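Local coordinates for protein phosphoserine phosphatase RsbX (Bacillus subtilis, PDB 3W45) that dephosphorylates the phosphoserine of RsbS and so acts as a negative regulator of the general stress factor sigma-B in this bacterium, at residues A[26-31]-A[41-46]; A[107-112]-A[154-159]. One frame throughout, in Å; residues are numbered along the deposited sequence.

Contact 1 (A[26-31]-A[41-46]). With CO (cobalt (II) ion), chain C.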
loop_
_atom_site.group_PDB
_atom_site.type_symbol
_atom_site.label_atom_id
_atom_site.label_comp_id
_atom_site.label_asym_id
_atom_site.label_seq_id
_atom_site.Cartn_x
_atom_site.Cartn_y
_atom_site.Cartn_z
ATOM N N GLY A 26 3.176 14.021 2.731
ATOM C CA GLY A 26 4.113 13.429 1.840
ATOM C C GLY A 26 3.757 12.030 1.323
ATOM O O GLY A 26 4.477 11.510 0.469
ATOM N N ASP A 27 2.713 11.405 1.877
ATOM C CA ASP A 27 2.296 10.042 1.474
ATOM C C ASP A 27 1.212 10.191 0.403
ATOM O O ASP A 27 0.429 11.148 0.438
ATOM C CB ASP A 27 1.607 9.324 2.653
ATOM C CG ASP A 27 2.554 8.816 3.725
ATOM O OD1 ASP A 27 3.801 9.009 3.659
ATOM O OD2 ASP A 27 2.000 8.218 4.686
ATOM N N SER A 28 1.087 9.218 -0.498
ATOM C CA SER A 28 -0.077 9.169 -1.366
ATOM C C SER A 28 -0.573 7.749 -1.483
ATOM O O SER A 28 0.132 6.798 -1.150
ATOM C CB SER A 28 0.302 9.636 -2.782
ATOM O OG SER A 28 1.061 8.563 -3.348
ATOM N N PHE A 29 -1.797 7.596 -1.941
ATOM C CA PHE A 29 -2.282 6.260 -2.260
ATOM C C PHE A 29 -3.169 6.338 -3.506
ATOM O O PHE A 29 -3.680 7.421 -3.894
ATOM C CB PHE A 29 -3.071 5.699 -1.085
ATOM C CG PHE A 29 -4.334 6.471 -0.824
ATOM C CD1 PHE A 29 -4.311 7.602 0.010
ATOM C CD2 PHE A 29 -5.538 6.094 -1.462
ATOM C CE1 PHE A 29 -5.499 8.354 0.235
ATOM C CE2 PHE A 29 -6.700 6.821 -1.258
ATOM C CZ PHE A 29 -6.679 7.953 -0.408
ATOM N N PHE A 30 -3.355 5.182 -4.124
ATOM C CA PHE A 30 -4.406 5.023 -5.087
ATOM C C PHE A 30 -5.057 3.667 -4.905
ATOM O O PHE A 30 -4.366 2.689 -4.705
ATOM C CB PHE A 30 -3.873 5.135 -6.510
ATOM C CG PHE A 30 -4.938 4.977 -7.524
ATOM C CD1 PHE A 30 -5.815 6.042 -7.778
ATOM C CD2 PHE A 30 -5.136 3.754 -8.132
ATOM C CE1 PHE A 30 -6.850 5.892 -8.683
ATOM C CE2 PHE A 30 -6.180 3.581 -9.057
ATOM C CZ PHE A 30 -7.030 4.671 -9.340
ATOM N N MET A 31 -6.382 3.603 -5.000
ATOM C CA MET A 31 -7.037 2.315 -5.030
ATOM C C MET A 31 -8.266 2.379 -5.932
ATOM O O MET A 31 -9.029 3.357 -5.887
ATOM C CB MET A 31 -7.481 1.875 -3.649
ATOM C CG MET A 31 -8.169 0.433 -3.644
ATOM S SD MET A 31 -7.816 -0.216 -2.018
ATOM C CE MET A 31 -8.555 1.126 -1.053
ATOM N N ALA A 41 -1.966 1.166 -4.511
ATOM C CA ALA A 41 -0.571 1.572 -4.351
ATOM C C ALA A 41 -0.478 2.523 -3.200
ATOM O O ALA A 41 -1.396 3.288 -2.937
ATOM C CB ALA A 41 -0.051 2.242 -5.635
ATOM N N VAL A 42 0.637 2.469 -2.499
ATOM C CA VAL A 42 0.899 3.429 -1.429
ATOM C C VAL A 42 2.350 3.883 -1.621
ATOM O O VAL A 42 3.224 3.057 -1.905
ATOM C CB VAL A 42 0.729 2.746 -0.053
ATOM C CG1 VAL A 42 1.140 3.680 1.060
ATOM C CG2 VAL A 42 -0.743 2.256 0.191
ATOM N N ALA A 43 2.584 5.194 -1.521
ATOM C CA ALA A 43 3.934 5.742 -1.642
ATOM C C ALA A 43 4.221 6.787 -0.571
ATOM O O ALA A 43 3.310 7.437 -0.053
ATOM C CB ALA A 43 4.123 6.355 -3.046
ATOM N N ASP A 44 5.504 6.960 -0.263
ATOM C CA ASP A 44 5.948 7.924 0.717
ATOM C C ASP A 44 7.069 8.693 0.065
ATOM O O ASP A 44 8.140 8.120 -0.187
ATOM C CB ASP A 44 6.427 7.126 1.975
ATOM C CG ASP A 44 6.888 8.025 3.111
ATOM O OD1 ASP A 44 6.934 9.243 2.879
ATOM O OD2 ASP A 44 7.150 7.493 4.226
ATOM N N GLY A 45 6.835 9.975 -0.271
ATOM C CA GLY A 45 7.895 10.767 -0.887
ATOM C C GLY A 45 9.107 11.078 -0.006
ATOM O O GLY A 45 9.001 11.265 1.221
ATOM N N LEU A 46 10.273 11.097 -0.633
ATOM C CA LEU A 46 11.457 11.537 0.051
ATOM C C LEU A 46 11.440 13.052 0.191
ATOM O O LEU A 46 10.636 13.766 -0.474
ATOM C CB LEU A 46 12.724 11.032 -0.632
ATOM C CG LEU A 46 13.171 9.646 -0.149
ATOM C CD1 LEU A 46 12.278 8.534 -0.664
ATOM C CD2 LEU A 46 14.602 9.408 -0.606
HETATM CO CO CO C . 7.046 8.224 6.193
HETATM O O HOH W 1 5.034 8.159 6.021
HETATM O O HOH W 2 7.105 10.355 5.640
HETATM O O HOH W 3 9.191 8.508 6.312
#

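Contact 2 (A[107-112]-A[154-159]). With CO (cobalt (II) ion), chain C.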
loop_
_atom_site.group_PDB
_atom_site.type_symbol
_atom_site.label_atom_id
_atom_site.label_comp_id
_atom_site.label_asym_id
_atom_site.label_seq_id
_atom_site.Cartn_x
_atom_site.Cartn_y
_atom_site.Cartn_z
ATOM N N VAL A 107 9.536 -1.146 -3.792
ATOM C CA VAL A 107 10.920 -0.722 -3.474
ATOM C C VAL A 107 10.839 0.241 -2.289
ATOM O O VAL A 107 10.107 1.226 -2.340
ATOM C CB VAL A 107 11.624 -0.051 -4.661
ATOM C CG1 VAL A 107 13.015 0.462 -4.246
ATOM C CG2 VAL A 107 11.783 -1.036 -5.822
ATOM N N GLY A 108 11.585 -0.063 -1.223
ATOM C CA GLY A 108 11.638 0.816 -0.051
ATOM C C GLY A 108 10.851 0.235 1.111
ATOM O O GLY A 108 10.616 -0.980 1.178
ATOM N N ASN A 109 10.409 1.117 2.012
ATOM C CA ASN A 109 9.922 0.735 3.343
ATOM C C ASN A 109 8.384 0.828 3.506
ATOM O O ASN A 109 7.868 0.875 4.638
ATOM C CB ASN A 109 10.635 1.592 4.421
ATOM C CG ASN A 109 10.239 3.080 4.366
ATOM O OD1 ASN A 109 9.612 3.565 3.405
ATOM N ND2 ASN A 109 10.599 3.807 5.422
ATOM N N VAL A 110 7.651 0.853 2.397
ATOM C CA VAL A 110 6.210 0.717 2.469
ATOM C C VAL A 110 5.946 -0.781 2.571
ATOM O O VAL A 110 6.324 -1.536 1.676
ATOM C CB VAL A 110 5.550 1.309 1.233
ATOM C CG1 VAL A 110 4.040 1.113 1.285
ATOM C CG2 VAL A 110 5.875 2.769 1.185
ATOM N N ARG A 111 5.303 -1.207 3.644
ATOM C CA ARG A 111 5.182 -2.652 3.927
ATOM C C ARG A 111 3.843 -3.250 3.477
ATOM O O ARG A 111 2.818 -2.565 3.494
ATOM C CB ARG A 111 5.357 -2.923 5.451
ATOM C CG ARG A 111 6.696 -2.379 6.070
ATOM C CD ARG A 111 7.926 -2.943 5.364
ATOM N NE ARG A 111 8.048 -4.401 5.530
ATOM C CZ ARG A 111 8.649 -4.991 6.564
ATOM N NH1 ARG A 111 9.211 -4.265 7.528
ATOM N NH2 ARG A 111 8.687 -6.311 6.649
ATOM N N PHE A 112 3.851 -4.547 3.188
ATOM C CA PHE A 112 2.643 -5.284 2.810
ATOM C C PHE A 112 2.642 -6.578 3.617
ATOM O O PHE A 112 3.654 -7.250 3.659
ATOM C CB PHE A 112 2.768 -5.633 1.333
ATOM C CG PHE A 112 1.685 -6.532 0.780
ATOM C CD1 PHE A 112 0.342 -6.322 1.063
ATOM C CD2 PHE A 112 2.025 -7.595 -0.074
ATOM C CE1 PHE A 112 -0.645 -7.176 0.502
ATOM C CE2 PHE A 112 1.040 -8.427 -0.635
ATOM C CZ PHE A 112 -0.279 -8.216 -0.346
ATOM N N HIS A 154 1.081 -0.439 4.334
ATOM C CA HIS A 154 1.271 0.763 5.140
ATOM C C HIS A 154 2.616 1.489 4.997
ATOM O O HIS A 154 3.677 0.873 4.774
ATOM C CB HIS A 154 0.985 0.443 6.615
ATOM C CG HIS A 154 2.046 -0.357 7.293
ATOM N ND1 HIS A 154 3.208 0.208 7.774
ATOM C CD2 HIS A 154 2.100 -1.669 7.626
ATOM C CE1 HIS A 154 3.948 -0.727 8.342
ATOM N NE2 HIS A 154 3.297 -1.876 8.272
ATOM N N THR A 155 2.568 2.801 5.162
ATOM C CA THR A 155 3.834 3.579 5.218
ATOM C C THR A 155 4.522 3.477 6.575
ATOM O O THR A 155 3.948 2.986 7.547
ATOM C CB THR A 155 3.636 5.045 4.876
ATOM O OG1 THR A 155 2.674 5.645 5.766
ATOM C CG2 THR A 155 3.156 5.210 3.425
ATOM N N ASP A 156 5.751 3.962 6.638
ATOM C CA ASP A 156 6.547 3.867 7.882
ATOM C C ASP A 156 6.006 4.703 9.037
ATOM O O ASP A 156 6.465 4.527 10.157
ATOM C CB ASP A 156 8.035 4.180 7.614
ATOM C CG ASP A 156 8.259 5.617 7.133
ATOM O OD1 ASP A 156 7.260 6.374 6.966
ATOM O OD2 ASP A 156 9.415 5.972 6.854
ATOM N N GLY A 157 5.030 5.573 8.793
ATOM C CA GLY A 157 4.394 6.304 9.890
ATOM C C GLY A 157 3.583 5.391 10.809
ATOM O O GLY A 157 3.270 5.777 11.945
ATOM N N LEU A 158 3.235 4.189 10.326
ATOM C CA LEU A 158 2.562 3.162 11.139
ATOM C C LEU A 158 3.602 2.193 11.635
ATOM O O LEU A 158 4.185 1.451 10.848
ATOM C CB LEU A 158 1.475 2.390 10.335
ATOM C CG LEU A 158 0.681 1.353 11.146
ATOM C CD1 LEU A 158 -0.200 1.977 12.210
ATOM C CD2 LEU A 158 -0.176 0.477 10.245
ATOM N N ASN A 159 3.799 2.183 12.957
ATOM C CA ASN A 159 4.749 1.285 13.580
ATOM C C ASN A 159 4.026 0.405 14.599
ATOM O O ASN A 159 3.591 0.893 15.647
ATOM C CB ASN A 159 5.849 2.086 14.253
ATOM C CG ASN A 159 6.913 1.190 14.870
ATOM O OD1 ASN A 159 7.096 0.026 14.451
ATOM N ND2 ASN A 159 7.626 1.724 15.869
HETATM CO CO CO C . 7.046 8.224 6.193
HETATM O O HOH W 4 7.032 4.681 4.278
HETATM O O HOH W 3 9.191 8.508 6.312
HETATM O O HOH W 2 7.105 10.355 5.640
HETATM O O HOH W 1 5.034 8.159 6.021
#

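Contact 1 (A[26-31]-A[41-46])
Asp27 turns CG back beside its own backbone N (chi1 -76°), whereas Asp44 extends CG opposite its N (chi1 -178°), and these two settings bring the carboxylates together at the end of a strand pair. Their planes stand 71° apart, and Asp27 OD1 comes within 3.2 Å of Asp44 OD1. Both atoms are acceptors, so the approach is not a bond. What makes it tolerable is probably the cobalt ion and its waters: Asp44 OD2 binds the metal at 2.1 Å, and metal-bound water 1 donates to Asp27 OD1 at 2.8 Å. Asp27 thus sits in the second shell, its OD2 hydrogen-bonded to Thr192 OG1. The two strands form the antiparallel hairpin 27-33/37-45 at one edge of a sheet of the PPM (PP2C-type) phosphatase fold, a beta sandwich carrying its metal site at one end, and Asp44 is a first-shell aspartate of that site. Behind the carboxylates the backbone pairing is regular. Ser28 and Ala43 make a hydrogen-bonded pair, with Ser28 N to Ala43 O at 2.9 Å and Ala43 N to Ser28 O at 3.0 Å; Phe30 and Ala41 repeat the pattern. Gly45 N adds a further bond to Gly26 O, 2.9 Å long. On the face shared with Asp27 and Asp44, Phe29 CB lies 4.3 Å from Val42 CG2, while the ring leads away toward Val14 and a cation-pi contact with Lys60. The other face carries Ser28 OG alongside Ala43 CB, 3.8 Å apart, beneath helix 49-65, where Ser56 O accepts a hydrogen bond from the hydroxyl.

Contact 2 (A[107-112]-A[154-159])
Arg111 and His154 form an antiparallel hydrogen-bonded pair, Arg111 N to His154 O and His154 N to Arg111 O both measuring 2.9 Å, after which the chain leaves the strand at Thr155 in a type I turn ending at Leu158. The pair joins strands 111-115 and 150-154 in one sheet of the PPM phosphatase beta sandwich, and the turn carries Asp156, a ligand of the cobalt ion, out from the end of that sheet. The two paired side chains run side by side in the same direction. Arg111 CB lies over one face of the imidazole, 4.0 Å from the ring centroid and displaced toward the rim, a CH-pi contact, while the chain bends further on so that the guanidinium leads away to Pro124 O. The rotation of the ring is fixed by the nitrogen next to CG: His154 ND1 donates to Thr155 O in a practically straight bond (179°), with that oxygen in the ring plane. Leu158 N reaches the same oxygen from the opposite face of the carbonyl, so Thr155 O closes the turn and fixes the histidine together. Val110 packs beside the strand end, its CG1 3.5 Å from His154 O. Nearer the metal, Asn109 and Asp156 both place CG between backbone N and carbonyl carbon (chi1 68° and 63°), which brings amide and carboxylate across each other. Asn109 ND2 donates a bent hydrogen bond to Asp156 OD2, 2.9 Å long, from above the carboxylate plane, while Asn109 OD1 and Asp156 N are bridged by water 4. Asp156 OD2 also accepts from metal-bound water 3, and the other oxygen of the carboxylate, OD1, binds the cobalt ion at 2.0 Å.

Contacts 1 and 2, whose centres are about 10 Å apart, each supply one aspartate to a single cobalt ion, Asp44 from a strand of one sheet and Asp156 from the turn that follows a strand of the other. Asp44 OD2 and Asp156 OD1 stand 3.0 Å apart in its coordination sphere, a closeness that the shared cation probably compensates; Asp189 and waters 1, 2 and 3 bind it as well. The second shell also joins the contacts: Thr155 OG1 of contact 2 lies 2.9 Å from Asp27 OD2 of contact 1, a probable hydrogen bond. Deeper between the sheets, Val42 CG1 packs on Thr155 CG2 at 3.5 Å, and Val110 CG1 approaches Val42 O.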